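Local coordinates for protein carboxylesterase YBFK (Bacillus subtilis, PDB 4CCY) that catalyses the hydrolysis of carboxylic esters to an alcohol and a carboxylate, as a carboxylesterase of the alpha/beta hydrolase superfamily, at residues 105-110 with 218-223; 166-171 with 178-183; 264-269 with 280-285. All coordinates share one frame; numbering follows the deposited sequence.

Contact 1 of 3, residues 105-110 with 218-223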
# COMPACT_ATOMS: atom_id res chain seq x y z
N ALA A 105 10.75 12.50 4.15
CA ALA A 105 10.11 13.79 4.36
C ALA A 105 9.18 14.12 3.18
O ALA A 105 8.02 14.50 3.39
CB ALA A 105 11.14 14.89 4.58
N ASP A 106 9.67 13.95 1.95
CA ASP A 106 8.84 14.08 0.75
C ASP A 106 7.56 13.23 0.81
O ASP A 106 6.47 13.74 0.52
CB ASP A 106 9.62 13.67 -0.51
CG ASP A 106 10.74 14.63 -0.86
OD1 ASP A 106 10.77 15.77 -0.37
OD2 ASP A 106 11.59 14.23 -1.67
N PHE A 107 7.69 11.95 1.19
CA PHE A 107 6.54 11.05 1.22
C PHE A 107 5.43 11.63 2.09
O PHE A 107 4.27 11.62 1.70
CB PHE A 107 6.90 9.63 1.75
CG PHE A 107 8.02 8.95 1.01
CD1 PHE A 107 8.33 9.29 -0.33
CD2 PHE A 107 8.78 7.97 1.63
CE1 PHE A 107 9.38 8.66 -0.99
CE2 PHE A 107 9.81 7.34 0.97
CZ PHE A 107 10.12 7.68 -0.34
N ALA A 108 5.80 12.09 3.29
CA ALA A 108 4.82 12.66 4.22
C ALA A 108 4.25 13.99 3.72
O ALA A 108 3.07 14.27 3.92
CB ALA A 108 5.42 12.80 5.62
N GLU A 109 5.07 14.79 3.04
CA GLU A 109 4.57 16.03 2.43
C GLU A 109 3.57 15.74 1.30
O GLU A 109 2.54 16.41 1.21
CB GLU A 109 5.71 16.95 1.96
CG GLU A 109 6.48 17.61 3.10
CD GLU A 109 5.60 18.48 4.00
OE1 GLU A 109 4.89 19.36 3.47
OE2 GLU A 109 5.60 18.29 5.24
N TRP A 110 3.87 14.74 0.47
CA TRP A 110 2.95 14.27 -0.56
C TRP A 110 1.60 13.93 0.04
O TRP A 110 0.57 14.38 -0.46
CB TRP A 110 3.52 13.04 -1.29
CG TRP A 110 2.51 12.33 -2.17
CD1 TRP A 110 1.80 12.86 -3.25
CD2 TRP A 110 2.05 10.95 -2.07
NE1 TRP A 110 0.98 11.92 -3.81
CE2 TRP A 110 1.06 10.75 -3.14
CE3 TRP A 110 2.35 9.88 -1.23
CZ2 TRP A 110 0.42 9.53 -3.35
CZ3 TRP A 110 1.68 8.66 -1.44
CH2 TRP A 110 0.74 8.49 -2.47
N ASN A 218 17.63 8.75 1.32
CA ASN A 218 16.90 8.87 2.57
C ASN A 218 15.41 8.60 2.36
O ASN A 218 14.57 9.31 2.90
CB ASN A 218 17.16 10.24 3.19
CG ASN A 218 18.62 10.50 3.43
OD1 ASN A 218 19.30 9.76 4.14
ND2 ASN A 218 19.13 11.54 2.80
N GLY A 219 15.11 7.57 1.56
CA GLY A 219 13.73 7.16 1.28
C GLY A 219 13.45 5.72 1.67
O GLY A 219 13.72 5.31 2.79
N PHE A 220 12.91 4.95 0.73
CA PHE A 220 12.66 3.53 0.92
C PHE A 220 13.60 2.69 0.05
O PHE A 220 14.17 3.20 -0.90
CB PHE A 220 11.18 3.20 0.62
CG PHE A 220 10.21 3.79 1.61
CD1 PHE A 220 10.58 4.03 2.94
CD2 PHE A 220 8.90 4.05 1.23
CE1 PHE A 220 9.67 4.56 3.85
CE2 PHE A 220 7.99 4.57 2.13
CZ PHE A 220 8.37 4.83 3.44
N PRO A 221 13.79 1.40 0.40
CA PRO A 221 13.24 0.74 1.59
C PRO A 221 13.92 1.23 2.86
O PRO A 221 15.07 1.66 2.81
CB PRO A 221 13.53 -0.74 1.36
CG PRO A 221 14.66 -0.77 0.39
CD PRO A 221 14.50 0.45 -0.48
N TYR A 222 13.21 1.17 3.99
CA TYR A 222 13.74 1.65 5.25
C TYR A 222 13.27 0.81 6.43
O TYR A 222 12.12 0.39 6.48
CB TYR A 222 13.41 3.14 5.44
CG TYR A 222 13.93 3.73 6.73
CD1 TYR A 222 15.30 3.78 7.00
CD2 TYR A 222 13.05 4.26 7.67
CE1 TYR A 222 15.78 4.33 8.18
CE2 TYR A 222 13.52 4.82 8.86
CZ TYR A 222 14.89 4.86 9.10
OH TYR A 222 15.35 5.41 10.26
N VAL A 223 14.18 0.54 7.36
CA VAL A 223 13.83 -0.08 8.64
C VAL A 223 13.80 1.01 9.72
O VAL A 223 14.81 1.66 9.99
CB VAL A 223 14.82 -1.22 9.02
CG1 VAL A 223 14.53 -1.77 10.42
CG2 VAL A 223 14.79 -2.33 7.97

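Contact 2 of 3, residues 166-171 with 178-183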
# COMPACT_ATOMS: atom_id res chain seq x y z
N TYR A 166 16.09 -7.83 -3.44
CA TYR A 166 16.75 -6.94 -4.39
C TYR A 166 16.99 -7.58 -5.76
O TYR A 166 16.95 -6.88 -6.77
CB TYR A 166 18.04 -6.40 -3.78
CG TYR A 166 17.79 -5.55 -2.56
CD1 TYR A 166 17.49 -4.19 -2.69
CD2 TYR A 166 17.82 -6.09 -1.28
CE1 TYR A 166 17.24 -3.39 -1.57
CE2 TYR A 166 17.60 -5.30 -0.16
CZ TYR A 166 17.31 -3.96 -0.31
OH TYR A 166 17.07 -3.17 0.79
N LYS A 167 17.21 -8.90 -5.82
CA LYS A 167 17.34 -9.58 -7.12
C LYS A 167 16.02 -9.51 -7.89
O LYS A 167 16.02 -9.20 -9.09
CB LYS A 167 17.82 -11.03 -6.97
CG LYS A 167 18.01 -11.77 -8.30
CD LYS A 167 18.17 -13.29 -8.13
CE LYS A 167 16.98 -13.89 -7.37
NZ LYS A 167 16.88 -15.38 -7.36
N TYR A 168 14.91 -9.81 -7.21
CA TYR A 168 13.57 -9.74 -7.80
C TYR A 168 13.24 -8.32 -8.25
O TYR A 168 12.73 -8.12 -9.36
CB TYR A 168 12.52 -10.26 -6.81
CG TYR A 168 12.56 -11.76 -6.63
CD1 TYR A 168 12.01 -12.60 -7.59
CD2 TYR A 168 13.17 -12.34 -5.52
CE1 TYR A 168 12.05 -13.97 -7.45
CE2 TYR A 168 13.22 -13.72 -5.37
CZ TYR A 168 12.66 -14.53 -6.34
OH TYR A 168 12.68 -15.90 -6.24
N ALA A 169 13.52 -7.35 -7.39
CA ALA A 169 13.35 -5.93 -7.73
C ALA A 169 14.18 -5.54 -8.96
O ALA A 169 13.67 -4.90 -9.88
CB ALA A 169 13.69 -5.06 -6.53
N ALA A 170 15.44 -5.95 -8.99
CA ALA A 170 16.36 -5.54 -10.07
C ALA A 170 15.95 -6.09 -11.44
O ALA A 170 16.30 -5.52 -12.47
CB ALA A 170 17.78 -5.97 -9.74
N GLU A 171 15.22 -7.20 -11.43
CA GLU A 171 14.78 -7.85 -12.67
C GLU A 171 13.41 -7.39 -13.20
O GLU A 171 12.88 -7.96 -14.16
CB GLU A 171 14.88 -9.37 -12.53
CG GLU A 171 16.33 -9.80 -12.36
CD GLU A 171 16.55 -11.30 -12.39
OE1 GLU A 171 15.60 -12.07 -12.12
OE2 GLU A 171 17.68 -11.71 -12.67
N ALA A 178 8.57 -9.63 -14.26
CA ALA A 178 7.32 -9.42 -13.56
C ALA A 178 6.66 -10.75 -13.16
O ALA A 178 6.20 -10.89 -12.03
CB ALA A 178 6.38 -8.60 -14.44
N GLU A 179 6.64 -11.72 -14.08
CA GLU A 179 6.10 -13.06 -13.81
C GLU A 179 6.90 -13.75 -12.72
O GLU A 179 6.32 -14.40 -11.84
CB GLU A 179 6.16 -13.94 -15.05
CG GLU A 179 5.83 -13.25 -16.35
CD GLU A 179 4.50 -13.67 -16.91
OE1 GLU A 179 3.55 -13.86 -16.12
OE2 GLU A 179 4.40 -13.81 -18.14
N SER A 180 8.22 -13.65 -12.80
CA SER A 180 9.11 -14.21 -11.79
C SER A 180 8.81 -13.59 -10.42
O SER A 180 8.70 -14.30 -9.42
CB SER A 180 10.57 -14.00 -12.20
OG SER A 180 11.46 -14.34 -11.14
N TYR A 181 8.65 -12.27 -10.38
CA TYR A 181 8.30 -11.56 -9.15
C TYR A 181 6.98 -12.05 -8.58
O TYR A 181 6.86 -12.33 -7.39
CB TYR A 181 8.19 -10.08 -9.43
CG TYR A 181 7.89 -9.21 -8.22
CD1 TYR A 181 8.87 -8.97 -7.27
CD2 TYR A 181 6.64 -8.60 -8.05
CE1 TYR A 181 8.62 -8.16 -6.17
CE2 TYR A 181 6.39 -7.79 -6.95
CZ TYR A 181 7.40 -7.56 -6.02
OH TYR A 181 7.20 -6.76 -4.91
N ILE A 182 5.98 -12.14 -9.46
CA ILE A 182 4.62 -12.51 -9.08
C ILE A 182 4.59 -13.93 -8.52
O ILE A 182 3.99 -14.18 -7.48
CB ILE A 182 3.63 -12.35 -10.27
CG1 ILE A 182 3.35 -10.87 -10.53
CG2 ILE A 182 2.33 -13.13 -10.02
CD1 ILE A 182 2.63 -10.58 -11.84
N LYS A 183 5.27 -14.85 -9.21
CA LYS A 183 5.30 -16.26 -8.82
C LYS A 183 5.89 -16.42 -7.42
O LYS A 183 5.43 -17.23 -6.62
CB LYS A 183 6.13 -17.03 -9.85
CG LYS A 183 6.12 -18.54 -9.72
CD LYS A 183 7.16 -19.15 -10.66
CE LYS A 183 6.70 -19.09 -12.12
NZ LYS A 183 7.77 -19.44 -13.11
O HOH W 1 13.41 -12.51 -11.03

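Contact 3 of 3, residues 264-269 with 280-285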
# COMPACT_ATOMS: atom_id res chain seq x y z
N GLN A 264 -1.41 -3.60 18.08
CA GLN A 264 -2.02 -4.90 17.85
C GLN A 264 -1.33 -5.50 16.64
O GLN A 264 -1.51 -5.03 15.50
CB GLN A 264 -3.53 -4.77 17.67
CG GLN A 264 -4.20 -4.18 18.91
CD GLN A 264 -5.65 -3.80 18.71
OE1 GLN A 264 -6.35 -4.37 17.87
NE2 GLN A 264 -6.11 -2.81 19.48
N ALA A 265 -0.50 -6.50 16.90
CA ALA A 265 0.27 -7.16 15.84
C ALA A 265 -0.05 -8.64 15.83
O ALA A 265 -0.24 -9.25 16.89
CB ALA A 265 1.76 -6.93 16.05
N GLU A 266 -0.12 -9.22 14.63
CA GLU A 266 -0.46 -10.62 14.45
C GLU A 266 0.14 -11.21 13.19
O GLU A 266 0.49 -10.48 12.24
CB GLU A 266 -2.00 -10.81 14.44
CG GLU A 266 -2.73 -10.09 13.32
CD GLU A 266 -4.24 -10.22 13.42
OE1 GLU A 266 -4.87 -9.45 14.16
OE2 GLU A 266 -4.82 -11.09 12.77
N ILE A 267 0.23 -12.53 13.16
CA ILE A 267 0.67 -13.27 12.00
C ILE A 267 -0.45 -14.24 11.60
O ILE A 267 -0.83 -15.12 12.37
CB ILE A 267 2.00 -14.01 12.26
CG1 ILE A 267 3.12 -13.01 12.65
CG2 ILE A 267 2.39 -14.84 11.06
CD1 ILE A 267 4.36 -13.65 13.25
N VAL A 268 -0.97 -14.06 10.38
CA VAL A 268 -2.15 -14.78 9.91
C VAL A 268 -1.75 -16.08 9.17
O VAL A 268 -0.84 -16.09 8.34
CB VAL A 268 -3.00 -13.86 9.01
CG1 VAL A 268 -4.24 -14.57 8.49
CG2 VAL A 268 -3.38 -12.59 9.78
N LYS A 269 -2.43 -17.17 9.53
CA LYS A 269 -2.22 -18.48 8.93
C LYS A 269 -2.70 -18.54 7.50
O LYS A 269 -3.68 -17.89 7.14
CB LYS A 269 -2.95 -19.56 9.71
CG LYS A 269 -2.18 -20.14 10.87
CD LYS A 269 -3.01 -21.20 11.58
CE LYS A 269 -2.58 -22.61 11.20
NZ LYS A 269 -2.90 -23.58 12.28
N PRO A 280 -9.17 -12.20 2.22
CA PRO A 280 -9.95 -10.97 2.28
C PRO A 280 -11.06 -11.01 3.34
O PRO A 280 -11.32 -9.99 3.97
CB PRO A 280 -10.56 -10.85 0.87
CG PRO A 280 -10.56 -12.24 0.33
CD PRO A 280 -9.33 -12.88 0.91
N GLU A 281 -11.71 -12.16 3.53
CA GLU A 281 -12.80 -12.28 4.52
C GLU A 281 -12.28 -11.92 5.92
O GLU A 281 -12.88 -11.08 6.61
CB GLU A 281 -13.40 -13.70 4.53
CG GLU A 281 -13.96 -14.21 3.20
CD GLU A 281 -12.91 -14.77 2.23
OE1 GLU A 281 -11.68 -14.72 2.51
OE2 GLU A 281 -13.32 -15.26 1.14
N TYR A 282 -11.18 -12.55 6.33
CA TYR A 282 -10.57 -12.25 7.62
C TYR A 282 -10.07 -10.81 7.75
O TYR A 282 -10.41 -10.12 8.72
CB TYR A 282 -9.45 -13.22 7.98
CG TYR A 282 -8.84 -12.84 9.31
CD1 TYR A 282 -9.56 -13.02 10.51
CD2 TYR A 282 -7.58 -12.25 9.38
CE1 TYR A 282 -9.01 -12.64 11.73
CE2 TYR A 282 -7.04 -11.86 10.59
CZ TYR A 282 -7.75 -12.06 11.76
OH TYR A 282 -7.19 -11.66 12.93
N VAL A 283 -9.25 -10.37 6.79
CA VAL A 283 -8.70 -9.01 6.78
C VAL A 283 -9.81 -7.96 6.78
O VAL A 283 -9.73 -6.99 7.54
CB VAL A 283 -7.70 -8.78 5.60
CG1 VAL A 283 -7.29 -7.32 5.45
CG2 VAL A 283 -6.45 -9.62 5.79
N ASN A 284 -10.85 -8.16 5.96
CA ASN A 284 -11.98 -7.22 5.91
C ASN A 284 -12.57 -6.93 7.30
O ASN A 284 -12.66 -5.76 7.72
CB ASN A 284 -13.09 -7.72 4.97
CG ASN A 284 -12.71 -7.59 3.49
OD1 ASN A 284 -11.65 -7.07 3.15
ND2 ASN A 284 -13.59 -8.06 2.62
N GLN A 285 -12.93 -7.99 8.02
CA GLN A 285 -13.55 -7.84 9.34
C GLN A 285 -12.56 -7.37 10.42
O GLN A 285 -12.91 -6.53 11.25
CB GLN A 285 -14.30 -9.12 9.76
CG GLN A 285 -14.97 -9.03 11.14
CD GLN A 285 -15.96 -7.88 11.25
OE1 GLN A 285 -17.00 -7.89 10.60
NE2 GLN A 285 -15.63 -6.88 12.05

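Contact 1 of 3, residues 105-110 with 218-223
Phe107 and Phe220 meet ring against ring, and they carry most of this buried contact, which has no hydrogen bond across it. One corner of the Phe107 ring, CE2, sits over the centre of the Phe220 ring, 3.4 Å above its plane, with Phe220 CD2 its nearest neighbour. The planes are inclined at 43° and the centroids lie 4.6 Å apart, an oblique pair. The two side chains slide past each other in opposite directions. In Phe107, CG lies beside the backbone N and opposite the carbonyl carbon (chi1 -54°), which sends the ring outward from its helix to the 218-223 loop. Phe220 has the same kind of first torsion (chi1 -68°); although its CB does not aim at the helix, the ring swings round to present a face to it. The far end of Phe107 then reaches the loop backbone, where CZ comes within 4.0 Å of Gly219 CA and the Phe220 N lies at the ring edge, in its plane. With no beta carbon on Gly219, the ring can approach the chain this closely. His134 meets both rings, edge-to-face with Phe220, while Arg104 NH1 hydrogen-bonds to Gly219 O. The pairing joins helix 104-118 to the chain returning from the helical insertion after strand 146-152, the place of the cap in many alpha/beta hydrolases, beside helix 130-141, which follows the probable nucleophile elbow at Ser129.

Contact 2 of 3, residues 166-171 with 178-183
Tyr168 faces Ser180 and Tyr181 across a helical hairpin, and the two tyrosines meet without stacking. The CB of Tyr168 lies in the plane of the Tyr181 ring, at its edge, 3.9 Å from CD1. Beyond CB, with CG anti to the carbonyl carbon (chi1 -72°), the Tyr168 ring turns its CE1 edge to Ser180: CE1 passes 3.8 Å from Ser180 OG, which lies near the ring plane, and 3.9 Å from the Ser180 carbonyl O. The Tyr181 ring diverges from that of Tyr168, its CG anti to the backbone N (chi1 -177°), and its side chain comes to about 6 Å from those of Ser129 and His273, the nucleophile and histidine assigned by similarity. The helices come close here, Tyr168 CA and Tyr181 CA being 5.7 Å apart. A water links the segments, donating to Glu171 OE1 over a short 2.5 Å and hydrogen-bonded to Ser180 OG at 2.7 Å. With an alanine in place of Tyr168 the CB would still meet Tyr181, but Trp184 would probably lose its stacking partner and the Ser180 side of the hairpin would be left uncovered. Helix 164-170 thus leans on one flank of helix 175-186 through Tyr168, while Ala178 and Ile182 of the same helix pack on helix 194-205 and Tyr181 extends to Leu64 and Leu172 in neighbouring loops.

Contact 3 of 3, residues 264-269 with 280-285
The phenol of Tyr282 and the carboxylate of Glu266 approach from opposite directions, the hydroxyl OH donating to OE2. The modelled separation of OH and OE2, 2.4 Å, is very short, and its exact value is doubtful. OE2 lies at the edge of the Tyr282 ring, in its plane, and also comes within 3.2 Å of CE2; the carboxylate is turned 45° from that plane. Beside this polar tip Val268 adds an apolar touch, its CG2 standing 3.8 Å from Tyr282 CE2. Both partners on the strand point the same way, being two residues apart, so the tyrosine is received by one face of strand 264-268. Glu266 reaches it with CG set between the backbone N and the carbonyl carbon (chi1 61°) and an extended chain beyond. Tyr282 stretches out from its helix to the strand with CG anti to the backbone N (chi1 179°). In the next shell Arg286, one turn along the same helix, forms a salt bridge through NE to Glu266 OE1 and a hydrogen bond through NH2 to Gln264 OE1. Met239 of the adjoining strand touches Glu266, Val268 and Tyr282, and backbone bonds to Leu238 and Phe240 fix the strand. Another side of the helix packs on helix 71-80, where Val283 touches Trp77 and Asn284 OD1 accepts from Asn73 ND2. The two carboxylate oxygens thus have separate duties, OE2 accepting from the phenol and OE1 pairing with a guanidinium, which would tend to keep Glu266 ionised and its carboxylate fixed in rotation.

Overall arrangement
Contact 2 lies within the helical insertion, and contact 1 joins the chain returning from it to helix 104-118; contact 3 is at the far edge of the main sheet. The first two have centres 23 Å apart yet touch, Pro221 CG packing 3.4 Å from Tyr166 OH. Contact 3 lies 26 Å, centre to centre, from either, and across the chain's centre from contact 1. They stand at different distances from the triad assigned by similarity: the side chain of Phe220 is about 10 Å from Ser129's and that of Val268 about 10 Å from Glu244's, both farther than Tyr181's. By these distances contact 2 is the nearest to the probable catalytic site; a bound sodium ion lies about 11 Å from the Tyr181 side chain.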